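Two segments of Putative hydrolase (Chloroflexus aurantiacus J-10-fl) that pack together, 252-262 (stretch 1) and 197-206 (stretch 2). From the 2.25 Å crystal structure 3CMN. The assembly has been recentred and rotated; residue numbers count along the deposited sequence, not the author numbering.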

# COMPACT_ATOMS: atom_id res chain seq x y z
N ALA A 252 10.07 -19.72 -0.88
CA ALA A 252 8.67 -20.00 -0.61
C ALA A 252 8.08 -18.78 0.09
O ALA A 252 6.96 -18.34 -0.20
CB ALA A 252 8.55 -21.24 0.28
N VAL A 253 8.86 -18.23 1.02
CA VAL A 253 8.46 -17.06 1.77
C VAL A 253 8.24 -15.90 0.80
O VAL A 253 7.15 -15.32 0.77
CB VAL A 253 9.55 -16.64 2.78
CG1 VAL A 253 9.11 -15.42 3.57
CG2 VAL A 253 9.84 -17.79 3.73
N PHE A 254 9.26 -15.58 0.01
CA PHE A 254 9.15 -14.49 -0.95
C PHE A 254 7.94 -14.68 -1.85
O PHE A 254 7.16 -13.75 -2.07
CB PHE A 254 10.41 -14.40 -1.83
CG PHE A 254 11.66 -14.00 -1.08
CD1 PHE A 254 11.60 -13.58 0.25
CD2 PHE A 254 12.90 -14.03 -1.71
CE1 PHE A 254 12.75 -13.21 0.94
CE2 PHE A 254 14.06 -13.67 -1.03
CZ PHE A 254 13.98 -13.25 0.30
N ASP A 255 7.78 -15.91 -2.34
CA ASP A 255 6.68 -16.26 -3.22
C ASP A 255 5.34 -15.86 -2.60
O ASP A 255 4.49 -15.28 -3.26
CB ASP A 255 6.71 -17.76 -3.48
CG ASP A 255 6.00 -18.15 -4.77
OD1 ASP A 255 4.86 -17.67 -5.00
OD2 ASP A 255 6.59 -18.93 -5.54
N ARG A 256 5.18 -16.16 -1.31
CA ARG A 256 3.97 -15.84 -0.57
C ARG A 256 3.78 -14.33 -0.38
O ARG A 256 2.71 -13.80 -0.63
CB ARG A 256 3.99 -16.52 0.81
CG ARG A 256 3.64 -18.01 0.79
CD ARG A 256 3.61 -18.56 2.20
NE ARG A 256 3.27 -19.98 2.26
CZ ARG A 256 2.04 -20.47 2.38
NH1 ARG A 256 0.99 -19.65 2.45
NH2 ARG A 256 1.85 -21.78 2.44
N ILE A 257 4.83 -13.65 0.08
CA ILE A 257 4.77 -12.21 0.30
C ILE A 257 4.43 -11.55 -1.03
O ILE A 257 3.59 -10.64 -1.10
CB ILE A 257 6.13 -11.66 0.80
CG1 ILE A 257 6.42 -12.22 2.19
CG2 ILE A 257 6.11 -10.13 0.83
CD1 ILE A 257 7.82 -11.95 2.70
N GLN A 258 5.08 -12.02 -2.10
CA GLN A 258 4.84 -11.50 -3.43
C GLN A 258 3.40 -11.73 -3.88
O GLN A 258 2.77 -10.82 -4.40
CB GLN A 258 5.82 -12.14 -4.41
CG GLN A 258 7.22 -11.57 -4.31
CD GLN A 258 8.23 -12.35 -5.13
OE1 GLN A 258 7.92 -12.86 -6.20
NE2 GLN A 258 9.46 -12.44 -4.62
N ALA A 259 2.88 -12.94 -3.67
CA ALA A 259 1.51 -13.23 -4.07
C ALA A 259 0.49 -12.42 -3.26
O ALA A 259 -0.54 -12.02 -3.79
CB ALA A 259 1.23 -14.73 -3.96
N LEU A 260 0.77 -12.19 -1.99
CA LEU A 260 -0.14 -11.40 -1.14
C LEU A 260 -0.15 -9.95 -1.63
O LEU A 260 -1.20 -9.36 -1.84
CB LEU A 260 0.31 -11.46 0.33
CG LEU A 260 -0.36 -10.48 1.31
CD1 LEU A 260 -1.84 -10.86 1.52
CD2 LEU A 260 0.39 -10.50 2.66
N MET A 261 1.03 -9.37 -1.80
CA MET A 261 1.14 -7.99 -2.27
C MET A 261 0.42 -7.84 -3.62
O MET A 261 -0.29 -6.86 -3.85
CB MET A 261 2.62 -7.59 -2.37
CG MET A 261 3.12 -6.72 -1.21
SD MET A 261 2.75 -7.32 0.47
CE MET A 261 1.28 -6.38 0.86
N SER A 262 0.57 -8.83 -4.49
CA SER A 262 -0.07 -8.80 -5.80
C SER A 262 -1.60 -8.82 -5.72
O SER A 262 -2.28 -8.04 -6.39
CB SER A 262 0.41 -9.99 -6.62
OG SER A 262 -0.22 -9.98 -7.89
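Stretch 2 (197-206) WVRTYFRELL

Stretch 2 is helical and packs against the helix of stretch 1 in a roughly antiparallel sense. The N-to-C directions of the two helices differ by 149° (signed crossing angle -149°), and their axes come no nearer than 10.2 Å. Within each, successive turns are tied by i to i+4 backbone hydrogen bonds, such as Leu-205 N to Tyr-201 O at 3.0 Å. The backbones are closest where the C-terminal part of stretch 2 passes the start of stretch 1, the CA atoms of Val-253 and Leu-205 lying 6.4 Å apart. At this point Val-253 CG1 lies 3.4 Å from the carbonyl O of Leu-205, so here a side chain rests on backbone rather than on another side chain.

Two leucines, one from each helix, form the main bumps of the interface. Leu-205 points toward stretch 1 in an m, t rotamer and enters the hollow between Arg-256, Ile-257 and Leu-260. Its CD1 approaches Ile-257 CG1 at 3.6 Å, while its CD2 lies 3.9 Å from Arg-256 CD, so that the aliphatic part of the arginine forms one wall of the pocket. Leu-260 is the reciprocal bump, pointing toward stretch 2 in a t, p rotamer. Its CD2 fits among Tyr-201, Phe-202 and Leu-205, at 4.3 Å from Tyr-201 CD2, 3.9 Å from Phe-202 CD1 and 4.4 Å from Leu-205 CD1. Its other methyl, CD1, reaches back along stretch 2 to Val-198 CG1 at 4.4 Å, consistent with the antiparallel run of the chains.

Phe-202 leaves its helix sideways, but the end of its side chain comes nearer to stretch 1, and the ring closes one flank of the contact. Ile-257 CG2 meets the ring edge, 4.3 Å from Phe-202 CE1. Met-261 SD approaches obliquely, 4.1 Å from Phe-202 CE1 and 4.7 Å from the ring centroid, a sulfur-aromatic contact.

Tyr-201 and Arg-256 supply the polar part of the interface. The extended arginine carries its guanidinium to the tyrosine hydroxyl, and Arg-256 NH1 donates a hydrogen bond to Tyr-201 OH at 3.0 Å with a nearly straight N-H...O angle of 162°. Tyr-201 OH lies at the edge of the guanidinium, near its plane, and Arg-256 NH1 lies at the edge of the tyrosine ring, near the plane of that ring. A water adds a second link between the same residues, 2.8 Å from Tyr-201 OH and donating to the backbone O of Arg-256 at 2.7 Å. Altogether the two stretches bury 463 Å² between them.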

# COMPACT_ATOMS: atom_id res chain seq x y z
N TRP A 197 -7.00 -11.74 9.78
CA TRP A 197 -5.83 -12.57 9.53
C TRP A 197 -4.74 -11.96 8.64
O TRP A 197 -3.58 -12.37 8.69
CB TRP A 197 -6.23 -13.91 8.92
CG TRP A 197 -6.92 -13.80 7.59
CD1 TRP A 197 -8.27 -13.83 7.37
CD2 TRP A 197 -6.31 -13.74 6.29
NE1 TRP A 197 -8.53 -13.81 6.02
CE2 TRP A 197 -7.35 -13.76 5.34
CE3 TRP A 197 -4.98 -13.68 5.84
CZ2 TRP A 197 -7.11 -13.71 3.96
CZ3 TRP A 197 -4.74 -13.63 4.48
CH2 TRP A 197 -5.80 -13.65 3.55
N VAL A 198 -5.10 -10.97 7.83
CA VAL A 198 -4.12 -10.42 6.91
C VAL A 198 -2.83 -9.90 7.54
O VAL A 198 -1.74 -10.28 7.11
CB VAL A 198 -4.75 -9.33 6.00
CG1 VAL A 198 -3.72 -8.84 4.97
CG2 VAL A 198 -5.95 -9.93 5.26
N ARG A 199 -2.92 -9.06 8.56
CA ARG A 199 -1.72 -8.54 9.21
C ARG A 199 -1.01 -9.62 10.03
O ARG A 199 0.21 -9.64 10.11
CB ARG A 199 -2.06 -7.32 10.08
CG ARG A 199 -2.01 -6.01 9.28
CD ARG A 199 -2.61 -4.82 10.03
NE ARG A 199 -2.52 -3.60 9.23
CZ ARG A 199 -3.25 -2.51 9.44
NH1 ARG A 199 -4.13 -2.47 10.43
NH2 ARG A 199 -3.11 -1.45 8.65
N THR A 200 -1.78 -10.53 10.63
CA THR A 200 -1.20 -11.62 11.40
C THR A 200 -0.36 -12.45 10.45
O THR A 200 0.80 -12.76 10.72
CB THR A 200 -2.29 -12.51 12.01
OG1 THR A 200 -3.16 -11.72 12.83
CG2 THR A 200 -1.67 -13.63 12.87
N TYR A 201 -0.97 -12.81 9.32
CA TYR A 201 -0.32 -13.60 8.29
C TYR A 201 0.87 -12.86 7.68
O TYR A 201 1.88 -13.47 7.33
CB TYR A 201 -1.32 -13.95 7.19
CG TYR A 201 -0.71 -14.68 6.02
CD1 TYR A 201 -0.08 -15.92 6.18
CD2 TYR A 201 -0.78 -14.14 4.73
CE1 TYR A 201 0.47 -16.60 5.10
CE2 TYR A 201 -0.23 -14.81 3.64
CZ TYR A 201 0.39 -16.04 3.83
OH TYR A 201 0.92 -16.69 2.73
N PHE A 202 0.75 -11.54 7.55
CA PHE A 202 1.84 -10.76 6.99
C PHE A 202 2.97 -10.72 8.01
O PHE A 202 4.15 -10.85 7.67
CB PHE A 202 1.36 -9.34 6.63
CG PHE A 202 2.38 -8.53 5.85
CD1 PHE A 202 3.22 -9.14 4.91
CD2 PHE A 202 2.50 -7.16 6.06
CE1 PHE A 202 4.16 -8.39 4.19
CE2 PHE A 202 3.44 -6.40 5.33
CZ PHE A 202 4.26 -7.02 4.40
N ARG A 203 2.63 -10.56 9.28
CA ARG A 203 3.66 -10.54 10.30
C ARG A 203 4.31 -11.92 10.38
O ARG A 203 5.50 -12.03 10.63
CB ARG A 203 3.10 -10.14 11.67
CG ARG A 203 3.21 -8.65 11.94
CD ARG A 203 2.84 -8.30 13.38
NE ARG A 203 1.40 -8.21 13.60
CZ ARG A 203 0.65 -7.20 13.16
NH1 ARG A 203 1.19 -6.19 12.48
NH2 ARG A 203 -0.66 -7.21 13.38
N GLU A 204 3.52 -12.97 10.14
CA GLU A 204 4.04 -14.33 10.16
C GLU A 204 5.11 -14.48 9.09
O GLU A 204 6.21 -14.95 9.36
CB GLU A 204 2.93 -15.36 9.90
CG GLU A 204 1.93 -15.53 11.02
CD GLU A 204 0.75 -16.42 10.61
OE1 GLU A 204 0.98 -17.59 10.26
OE2 GLU A 204 -0.40 -15.94 10.65
N LEU A 205 4.77 -14.09 7.86
CA LEU A 205 5.69 -14.19 6.73
C LEU A 205 7.00 -13.47 6.96
O LEU A 205 8.05 -13.90 6.48
CB LEU A 205 5.04 -13.63 5.46
CG LEU A 205 3.73 -14.24 4.96
CD1 LEU A 205 3.38 -13.64 3.60
CD2 LEU A 205 3.90 -15.74 4.85
N LEU A 206 6.94 -12.35 7.66
CA LEU A 206 8.14 -11.57 7.93
C LEU A 206 9.03 -12.33 8.90
O LEU A 206 10.23 -12.45 8.67
CB LEU A 206 7.76 -10.21 8.51
CG LEU A 206 6.94 -9.33 7.58
CD1 LEU A 206 6.52 -8.07 8.32
CD2 LEU A 206 7.75 -8.99 6.33
O HOH W 1 0.66 -15.25 0.29